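Local coordinates for precorrin-3 methylase (Rhodobacter capsulatus, PDB 3NUT), which probably transfers a methyl group from S-adenosyl-L-methionine to a precorrin intermediate during the biosynthesis of adenosylcobalamin, a coenzyme form of vitamin B12, at residues 71-76 with 106-111; 186-191 with 213-218; 190-195 with 232-237. All blocks are in the same frame, centred on the assembly; numbering follows the deposited sequence.

Interaction 1. Residues 71-76 with 106-111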
loop_
_atom_site.group_PDB
_atom_site.type_symbol
_atom_site.label_atom_id
_atom_site.label_comp_id
_atom_site.label_asym_id
_atom_site.label_seq_id
_atom_site.Cartn_x
_atom_site.Cartn_y
_atom_site.Cartn_z
ATOM N N ALA A 71 -4.990 14.986 -21.256
ATOM C CA ALA A 71 -3.637 15.034 -20.738
ATOM C C ALA A 71 -2.631 14.567 -21.807
ATOM O O ALA A 71 -1.598 15.193 -22.007
ATOM C CB ALA A 71 -3.527 14.166 -19.489
ATOM N N LEU A 72 -2.961 13.462 -22.493
ATOM C CA LEU A 72 -2.109 12.937 -23.555
ATOM C C LEU A 72 -1.978 13.928 -24.698
ATOM O O LEU A 72 -0.899 14.057 -25.284
ATOM C CB LEU A 72 -2.631 11.603 -24.089
ATOM C CG LEU A 72 -2.675 10.352 -23.221
ATOM C CD1 LEU A 72 -3.400 9.293 -24.025
ATOM C CD2 LEU A 72 -1.261 9.879 -22.874
ATOM N N GLU A 73 -3.063 14.640 -24.994
ATOM C CA GLU A 73 -3.087 15.569 -26.126
ATOM C C GLU A 73 -2.213 16.758 -25.866
ATOM O O GLU A 73 -1.585 17.282 -26.794
ATOM C CB GLU A 73 -4.507 16.069 -26.427
ATOM C CG GLU A 73 -5.426 15.041 -27.102
ATOM C CD GLU A 73 -6.910 15.440 -27.018
ATOM O OE1 GLU A 73 -7.216 16.567 -26.584
ATOM O OE2 GLU A 73 -7.780 14.637 -27.386
ATOM N N MET A 74 -2.197 17.208 -24.606
ATOM C CA MET A 74 -1.388 18.357 -24.218
ATOM C C MET A 74 0.094 17.969 -24.251
ATOM O O MET A 74 0.930 18.751 -24.679
ATOM C CB MET A 74 -1.763 18.876 -22.832
ATOM C CG MET A 74 -3.188 19.440 -22.668
ATOM S SD MET A 74 -3.534 19.866 -20.880
ATOM C CE MET A 74 -3.137 21.525 -21.048
ATOM N N ALA A 75 0.398 16.751 -23.812
ATOM C CA ALA A 75 1.765 16.281 -23.782
ATOM C C ALA A 75 2.326 16.268 -25.196
ATOM O O ALA A 75 3.520 16.457 -25.389
ATOM C CB ALA A 75 1.855 14.910 -23.141
ATOM N N ALA A 76 1.451 16.089 -26.179
ATOM C CA ALA A 76 1.855 16.086 -27.581
ATOM C C ALA A 76 2.119 17.493 -28.086
ATOM O O ALA A 76 2.841 17.667 -29.066
ATOM C CB ALA A 76 0.820 15.391 -28.449
ATOM N N PRO A 106 -4.344 4.830 -30.026
ATOM C CA PRO A 106 -3.004 4.491 -30.523
ATOM C C PRO A 106 -2.200 5.683 -31.113
ATOM O O PRO A 106 -0.978 5.599 -31.244
ATOM C CB PRO A 106 -3.276 3.389 -31.573
ATOM C CG PRO A 106 -4.745 3.458 -31.877
ATOM C CD PRO A 106 -5.393 3.970 -30.627
ATOM N N GLU A 107 -2.862 6.796 -31.403
ATOM C CA GLU A 107 -2.152 7.979 -31.928
ATOM C C GLU A 107 -1.178 8.671 -30.929
ATOM O O GLU A 107 -0.389 9.551 -31.318
ATOM C CB GLU A 107 -3.116 8.968 -32.650
ATOM C CG GLU A 107 -4.215 9.706 -31.815
ATOM C CD GLU A 107 -5.416 8.831 -31.339
ATOM O OE1 GLU A 107 -5.452 7.600 -31.598
ATOM O OE2 GLU A 107 -6.347 9.394 -30.702
ATOM N N HIS A 108 -1.248 8.241 -29.655
ATOM C CA HIS A 108 -0.475 8.790 -28.535
ATOM C C HIS A 108 0.477 7.708 -28.006
ATOM O O HIS A 108 1.129 7.869 -26.972
ATOM C CB HIS A 108 -1.427 9.285 -27.405
ATOM C CG HIS A 108 -2.378 10.365 -27.836
ATOM N ND1 HIS A 108 -1.964 11.496 -28.504
ATOM C CD2 HIS A 108 -3.724 10.485 -27.702
ATOM C CE1 HIS A 108 -3.006 12.261 -28.778
ATOM N NE2 HIS A 108 -4.087 11.671 -28.305
ATOM N N ALA A 109 0.514 6.570 -28.698
ATOM C CA ALA A 109 1.511 5.550 -28.443
ATOM C C ALA A 109 2.875 6.246 -28.494
ATOM O O ALA A 109 3.141 7.047 -29.408
ATOM C CB ALA A 109 1.433 4.458 -29.518
ATOM N N GLY A 110 3.726 5.949 -27.517
ATOM C CA GLY A 110 5.019 6.617 -27.443
ATOM C C GLY A 110 5.084 7.819 -26.507
ATOM O O GLY A 110 6.177 8.211 -26.116
ATOM N N THR A 111 3.942 8.400 -26.129
ATOM C CA THR A 111 3.949 9.474 -25.131
ATOM C C THR A 111 4.815 9.080 -23.929
ATOM O O THR A 111 4.738 7.950 -23.465
ATOM C CB THR A 111 2.501 9.851 -24.619
ATOM O OG1 THR A 111 1.608 10.128 -25.719
ATOM C CG2 THR A 111 2.544 11.079 -23.682
HETATM O O HOH W 1 1.460 12.701 -26.347
HETATM O O HOH W 2 -6.902 12.392 -29.006
#

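Interaction 2. Residues 186-191 with 213-218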
loop_
_atom_site.group_PDB
_atom_site.type_symbol
_atom_site.label_atom_id
_atom_site.label_comp_id
_atom_site.label_asym_id
_atom_site.label_seq_id
_atom_site.Cartn_x
_atom_site.Cartn_y
_atom_site.Cartn_z
ATOM N N ILE A 186 -22.679 -9.928 4.491
ATOM C CA ILE A 186 -21.744 -10.937 3.997
ATOM C C ILE A 186 -20.674 -11.228 5.059
ATOM O O ILE A 186 -20.292 -12.378 5.277
ATOM C CB ILE A 186 -21.024 -10.506 2.695
ATOM C CG1 ILE A 186 -21.964 -9.778 1.720
ATOM C CG2 ILE A 186 -20.318 -11.710 2.047
ATOM C CD1 ILE A 186 -22.649 -10.652 0.709
ATOM N N LEU A 187 -20.194 -10.179 5.720
ATOM C CA LEU A 187 -19.108 -10.327 6.678
ATOM C C LEU A 187 -19.552 -11.101 7.908
ATOM O O LEU A 187 -18.878 -12.053 8.329
ATOM C CB LEU A 187 -18.520 -8.967 7.066
ATOM C CG LEU A 187 -17.431 -8.354 6.180
ATOM C CD1 LEU A 187 -16.897 -7.100 6.865
ATOM C CD2 LEU A 187 -16.296 -9.347 5.900
ATOM N N ARG A 188 -20.682 -10.697 8.485
ATOM C CA ARG A 188 -21.335 -11.517 9.500
ATOM C C ARG A 188 -21.539 -12.962 8.999
ATOM O O ARG A 188 -21.292 -13.906 9.748
ATOM C CB ARG A 188 -22.639 -10.888 9.969
ATOM C CG ARG A 188 -22.418 -9.595 10.731
ATOM C CD ARG A 188 -23.719 -8.984 11.202
ATOM N NE ARG A 188 -24.702 -8.826 10.121
ATOM C CZ ARG A 188 -25.218 -7.666 9.724
ATOM N NH1 ARG A 188 -24.861 -6.523 10.304
ATOM N NH2 ARG A 188 -26.101 -7.655 8.740
ATOM N N GLU A 189 -21.921 -13.140 7.729
ATOM C CA GLU A 189 -22.113 -14.487 7.189
ATOM C C GLU A 189 -20.860 -15.329 7.267
ATOM O O GLU A 189 -20.920 -16.472 7.694
ATOM C CB GLU A 189 -22.685 -14.469 5.773
ATOM C CG GLU A 189 -24.187 -14.194 5.757
ATOM C CD GLU A 189 -24.837 -14.359 4.389
ATOM O OE1 GLU A 189 -24.225 -14.974 3.496
ATOM O OE2 GLU A 189 -25.978 -13.882 4.216
ATOM N N GLU A 190 -19.719 -14.755 6.900
ATOM C CA GLU A 190 -18.492 -15.544 6.698
ATOM C C GLU A 190 -17.459 -15.496 7.833
ATOM O O GLU A 190 -16.470 -16.227 7.800
ATOM C CB GLU A 190 -17.835 -15.141 5.375
ATOM C CG GLU A 190 -18.647 -15.476 4.144
ATOM C CD GLU A 190 -18.323 -16.838 3.574
ATOM O OE1 GLU A 190 -17.280 -17.422 3.940
ATOM O OE2 GLU A 190 -19.105 -17.325 2.734
ATOM N N CYS A 191 -17.696 -14.653 8.837
ATOM C CA CYS A 191 -16.711 -14.403 9.889
ATOM C C CYS A 191 -17.279 -14.554 11.292
ATOM O O CYS A 191 -18.483 -14.414 11.506
ATOM C CB CYS A 191 -16.148 -12.978 9.751
ATOM S SG CYS A 191 -15.339 -12.586 8.168
ATOM N N VAL A 213 -14.549 -1.389 16.519
ATOM C CA VAL A 213 -15.654 -2.143 17.105
ATOM C C VAL A 213 -15.635 -3.590 16.611
ATOM O O VAL A 213 -15.032 -3.890 15.580
ATOM C CB VAL A 213 -17.018 -1.488 16.786
ATOM C CG1 VAL A 213 -17.125 -0.099 17.437
ATOM C CG2 VAL A 213 -17.258 -1.419 15.274
ATOM N N GLU A 214 -16.294 -4.495 17.334
ATOM C CA GLU A 214 -16.476 -5.855 16.821
ATOM C C GLU A 214 -17.524 -5.868 15.709
ATOM O O GLU A 214 -18.413 -5.019 15.692
ATOM C CB GLU A 214 -16.890 -6.794 17.935
ATOM C CG GLU A 214 -15.911 -6.861 19.096
ATOM C CD GLU A 214 -16.589 -7.346 20.370
ATOM O OE1 GLU A 214 -17.711 -6.847 20.654
ATOM O OE2 GLU A 214 -16.011 -8.216 21.071
ATOM N N LEU A 215 -17.408 -6.818 14.788
ATOM C CA LEU A 215 -18.328 -6.948 13.655
ATOM C C LEU A 215 -19.792 -7.014 14.071
ATOM O O LEU A 215 -20.641 -6.355 13.455
ATOM C CB LEU A 215 -17.957 -8.173 12.821
ATOM C CG LEU A 215 -18.764 -8.642 11.613
ATOM C CD1 LEU A 215 -18.864 -7.590 10.520
ATOM C CD2 LEU A 215 -18.155 -9.928 11.069
ATOM N N ARG A 216 -20.069 -7.807 15.112
ATOM C CA ARG A 216 -21.398 -7.922 15.719
ATOM C C ARG A 216 -22.038 -6.557 16.006
ATOM O O ARG A 216 -23.230 -6.374 15.777
ATOM C CB ARG A 216 -21.310 -8.720 17.032
ATOM C CG ARG A 216 -21.607 -7.893 18.308
ATOM C CD ARG A 216 -20.682 -8.202 19.471
ATOM N NE ARG A 216 -20.438 -9.634 19.634
ATOM C CZ ARG A 216 -19.746 -10.166 20.636
ATOM N NH1 ARG A 216 -19.226 -9.392 21.585
ATOM N NH2 ARG A 216 -19.572 -11.480 20.682
ATOM N N ASP A 217 -21.233 -5.615 16.506
ATOM C CA ASP A 217 -21.700 -4.312 16.988
ATOM C C ASP A 217 -21.722 -3.204 15.929
ATOM O O ASP A 217 -22.186 -2.085 16.202
ATOM C CB ASP A 217 -20.825 -3.852 18.152
ATOM C CG ASP A 217 -21.219 -4.485 19.465
ATOM O OD1 ASP A 217 -22.373 -4.276 19.900
ATOM O OD2 ASP A 217 -20.371 -5.181 20.069
ATOM N N ALA A 218 -21.218 -3.523 14.734
ATOM C CA ALA A 218 -20.992 -2.543 13.673
ATOM C C ALA A 218 -22.245 -2.266 12.849
ATOM O O ALA A 218 -23.039 -3.171 12.605
ATOM C CB ALA A 218 -19.865 -3.014 12.769
#

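Interaction 3. Residues 190-195 with 232-237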
loop_
_atom_site.group_PDB
_atom_site.type_symbol
_atom_site.label_atom_id
_atom_site.label_comp_id
_atom_site.label_asym_id
_atom_site.label_seq_id
_atom_site.Cartn_x
_atom_site.Cartn_y
_atom_site.Cartn_z
ATOM N N GLU A 190 -19.719 -14.755 6.900
ATOM C CA GLU A 190 -18.492 -15.544 6.698
ATOM C C GLU A 190 -17.459 -15.496 7.833
ATOM O O GLU A 190 -16.470 -16.227 7.800
ATOM C CB GLU A 190 -17.835 -15.141 5.375
ATOM C CG GLU A 190 -18.647 -15.476 4.144
ATOM C CD GLU A 190 -18.323 -16.838 3.574
ATOM O OE1 GLU A 190 -17.280 -17.422 3.940
ATOM O OE2 GLU A 190 -19.105 -17.325 2.734
ATOM N N CYS A 191 -17.696 -14.653 8.837
ATOM C CA CYS A 191 -16.711 -14.403 9.889
ATOM C C CYS A 191 -17.279 -14.554 11.292
ATOM O O CYS A 191 -18.483 -14.414 11.506
ATOM C CB CYS A 191 -16.148 -12.978 9.751
ATOM S SG CYS A 191 -15.339 -12.586 8.168
ATOM N N GLU A 192 -16.392 -14.814 12.250
ATOM C CA GLU A 192 -16.756 -14.864 13.667
ATOM C C GLU A 192 -17.182 -13.481 14.170
ATOM O O GLU A 192 -16.542 -12.482 13.826
ATOM C CB GLU A 192 -15.584 -15.389 14.500
ATOM C CG GLU A 192 -14.435 -14.387 14.705
ATOM C CD GLU A 192 -13.518 -14.240 13.492
ATOM O OE1 GLU A 192 -13.589 -15.078 12.560
ATOM O OE2 GLU A 192 -12.712 -13.283 13.484
ATOM N N PRO A 193 -18.253 -13.414 14.990
ATOM C CA PRO A 193 -18.817 -12.169 15.557
ATOM C C PRO A 193 -17.823 -11.168 16.173
ATOM O O PRO A 193 -18.021 -9.952 16.038
ATOM C CB PRO A 193 -19.760 -12.685 16.653
ATOM C CG PRO A 193 -20.217 -14.005 16.139
ATOM C CD PRO A 193 -19.079 -14.589 15.328
ATOM N N GLY A 194 -16.796 -11.668 16.864
ATOM C CA GLY A 194 -15.784 -10.809 17.498
ATOM C C GLY A 194 -14.668 -10.290 16.581
ATOM O O GLY A 194 -13.621 -9.833 17.066
ATOM N N ARG A 195 -14.894 -10.353 15.266
ATOM C CA ARG A 195 -13.934 -9.894 14.257
ATOM C C ARG A 195 -13.830 -8.380 14.288
ATOM O O ARG A 195 -14.804 -7.677 13.993
ATOM C CB ARG A 195 -14.371 -10.356 12.861
ATOM C CG ARG A 195 -13.571 -9.773 11.694
ATOM C CD ARG A 195 -12.151 -10.274 11.670
ATOM N NE ARG A 195 -12.026 -11.669 11.251
ATOM C CZ ARG A 195 -11.957 -12.088 9.987
ATOM N NH1 ARG A 195 -12.039 -11.230 8.982
ATOM N NH2 ARG A 195 -11.823 -13.377 9.718
ATOM N N GLY A 232 -9.822 -6.870 10.325
ATOM C CA GLY A 232 -8.710 -7.723 10.729
ATOM C C GLY A 232 -8.736 -9.130 10.147
ATOM O O GLY A 232 -9.678 -9.494 9.428
ATOM N N ASN A 233 -7.673 -9.895 10.413
ATOM C CA ASN A 233 -7.698 -11.358 10.306
ATOM C C ASN A 233 -8.577 -11.863 11.471
ATOM O O ASN A 233 -9.029 -11.077 12.318
ATOM C CB ASN A 233 -6.291 -11.957 10.516
ATOM C CG ASN A 233 -5.309 -11.608 9.414
ATOM O OD1 ASN A 233 -5.274 -12.241 8.349
ATOM N ND2 ASN A 233 -4.461 -10.627 9.680
ATOM N N ALA A 234 -8.768 -13.175 11.543
ATOM C CA ALA A 234 -9.339 -13.795 12.742
ATOM C C ALA A 234 -8.466 -13.592 13.986
ATOM O O ALA A 234 -8.988 -13.463 15.088
ATOM C CB ALA A 234 -9.606 -15.297 12.508
ATOM N N ALA A 235 -7.145 -13.571 13.816
ATOM C CA ALA A 235 -6.217 -13.369 14.947
ATOM C C ALA A 235 -6.085 -11.908 15.440
ATOM O O ALA A 235 -5.665 -11.650 16.580
ATOM C CB ALA A 235 -4.853 -13.933 14.598
ATOM N N THR A 236 -6.446 -10.967 14.573
ATOM C CA THR A 236 -6.247 -9.545 14.797
ATOM C C THR A 236 -6.866 -9.090 16.104
ATOM O O THR A 236 -8.045 -9.313 16.365
ATOM C CB THR A 236 -6.810 -8.730 13.600
ATOM O OG1 THR A 236 -6.038 -9.014 12.424
ATOM C CG2 THR A 236 -6.779 -7.234 13.870
ATOM N N ARG A 237 -6.063 -8.444 16.933
ATOM C CA ARG A 237 -6.509 -8.135 18.280
ATOM C C ARG A 237 -6.109 -6.763 18.792
ATOM O O ARG A 237 -5.520 -5.950 18.088
ATOM C CB ARG A 237 -6.046 -9.218 19.255
ATOM C CG ARG A 237 -4.548 -9.355 19.353
ATOM C CD ARG A 237 -4.201 -10.600 20.097
ATOM N NE ARG A 237 -4.355 -10.427 21.536
ATOM C CZ ARG A 237 -3.999 -11.332 22.442
ATOM N NH1 ARG A 237 -3.472 -12.498 22.057
ATOM N NH2 ARG A 237 -4.165 -11.071 23.735
#

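Interaction 1. Residues 71-76 with 106-111
With CG beside the backbone N and anti to the carbonyl carbon in both L72 (chi1 -65°) and H108 (chi1 -60°), the leucine lies obliquely against one face of the imidazole. L72 CB sits 4.2 Å from the centroid of the H108 ring, a CH-pi contact displaced toward the rim, and L72 CD1 follows at 3.9 Å from H108 CD2. E107 CG covers the opposite ring face, so the imidazole is sandwiched between aliphatic groups while E73 CG approaches it obliquely. The other leucine methyl, CD2, turns to T111, whose CG2 lies 3.9 Å from A75 CB; a side chain as short as alanine lets the threonine methyl come close to the helix.

The pairing joins helix 65-76 to the connection between helix 94-104 and strand 113-116 in the alpha/beta domain built on a parallel sheet; A71 and M74 of the same helix pack on strand 80-85. T111 OG1 donates to H108 O (2.6 Å) along a carbonyl lone pair, and T111 N bonds the same oxygen, closing a type II turn whose third residue, G110, has the positive phi that suits glycine. An alanine at H108 would probably strip L72 of its aromatic cover and break the water link to E73. That water lies in the ring plane at H108 NE2 and donates to E73 OE2 (2.9 Å); another donates to both L72 O and T111 OG1.

Interaction 2. Residues 186-191 with 213-218
L215 carries this contact, with R188 and L187 as its main partners. Its CG stands anti to the backbone N (chi1 176°), which sends the branched end from the chain just beyond strand 209-214 toward the last turn of helix 179-190. The two methyls divide the work. CD1 meets the side of the helix, where L215 CD1 lies 3.7 Å from L187 CB. CD2 reaches the backbone: L215 CD2 is 3.5 Å from L187 O, and it also touches C191 CB at 3.9 Å, just where the chain leaves helical geometry. That carbonyl oxygen accepts weak bonds from E190 N and C191 N, and the L215 methyl packs beside it.

R188 contributes the aliphatic part of its chain. R188 CG rests 3.9 Å from L215 CG, the two side chains crossing obliquely, and a bend at chi3 (-52°) then redirects the guanidinium. R188 NH1 is still 4.5 Å from A218 O, too far for a direct bond, although the oxygen lies near the guanidinium plane. Arginine suits this border position because its methylenes cover leucine while its charged end stays at the exposed surface. L187 faces inward instead, packing also on M166 and F168 of strand 165-169, and L215 continues the same apolar layer onto I197 of strand 196-201.

E189 and E190, on other sides of the helix, form salt bridges with R157 of helix 149-161. The arrangement is that of an alpha/beta layer: helix 179-190 lies against a mixed sheet, and a leucine following the outermost strand, 209-214, fills the seam between helix end and sheet edge, here in the second domain of the tetrapyrrole methylase fold.

Interaction 3. Residues 190-195 with 232-237
R195 lays one face of its guanidinium over the peptide that joins N233 to A234, with N233 C 3.4 Å above the plane of the group and displaced toward its rim. The sulfur of C191 lies over the opposite face, so the flat cation is held between backbone and thiol. CG stands anti to the backbone N (chi1 171°), and bends at chi2 and chi3 fold the long chain back across the 232-234 backbone. R195 NH1 comes within 3.0 Å of G232 O, but the angle is too poor for a hydrogen bond; the closeness is probably favoured by the charge beside a carbonyl dipole.

E192 fixes the rotation of the group. R195 NE donates to E192 OE2 at 2.8 Å in a fairly straight salt bridge (153°), E192 OE2 lying near the guanidinium plane, while the donor meets the carboxylate from above its own plane. To get there E192 takes the crowded chi1 position, CG between the backbone N and the carbonyl carbon, and bends again at chi2. E192 OE2 then also lies 3.5 Å from A234 CA. A type I turn from E192 to R195, with P193 supplying a suitable phi, brings the pair together.

The contact joins the loop between helix 179-190 and strand 196-201 to the loop between strands 227-231 and 237-239, where these neighbouring strands of the mixed sheet, 196-201 and 227-231, are linked by a G232-L196 backbone hydrogen bond. Glycine suits position 232 because a CB would collide with T236 CB. D163 accepts a hydrogen bond from A234 N and forms a long, weak ion pair with R195 NH2. The charge of this buried arginine is thus met chiefly by E192, which would probably keep the E192 carboxylate ionised beside the cation.

In the fold
Interactions 2 and 3 are neighbours, their centres 8 Å apart, and share E190 and C191 at the end of helix 179-190. They are tied through backbone: L215 N lies 2.9 Å from R195 O and R216 N 3.1 Å from P193 O, both probable hydrogen bonds, so both contacts meet at the same end of the sheet, beside strand 209-214. Interaction 1 lies across the centre of the chain, about 47 Å from interaction 2 and 48 Å from interaction 3 between centres, in the other domain. S-adenosyl-L-homocysteine binds between these regions. Interactions 1 and 3 lie away from the known ligand-binding residues; the side chain of A218 in interaction 2 is about 11 Å from that of T227, which binds the ligand.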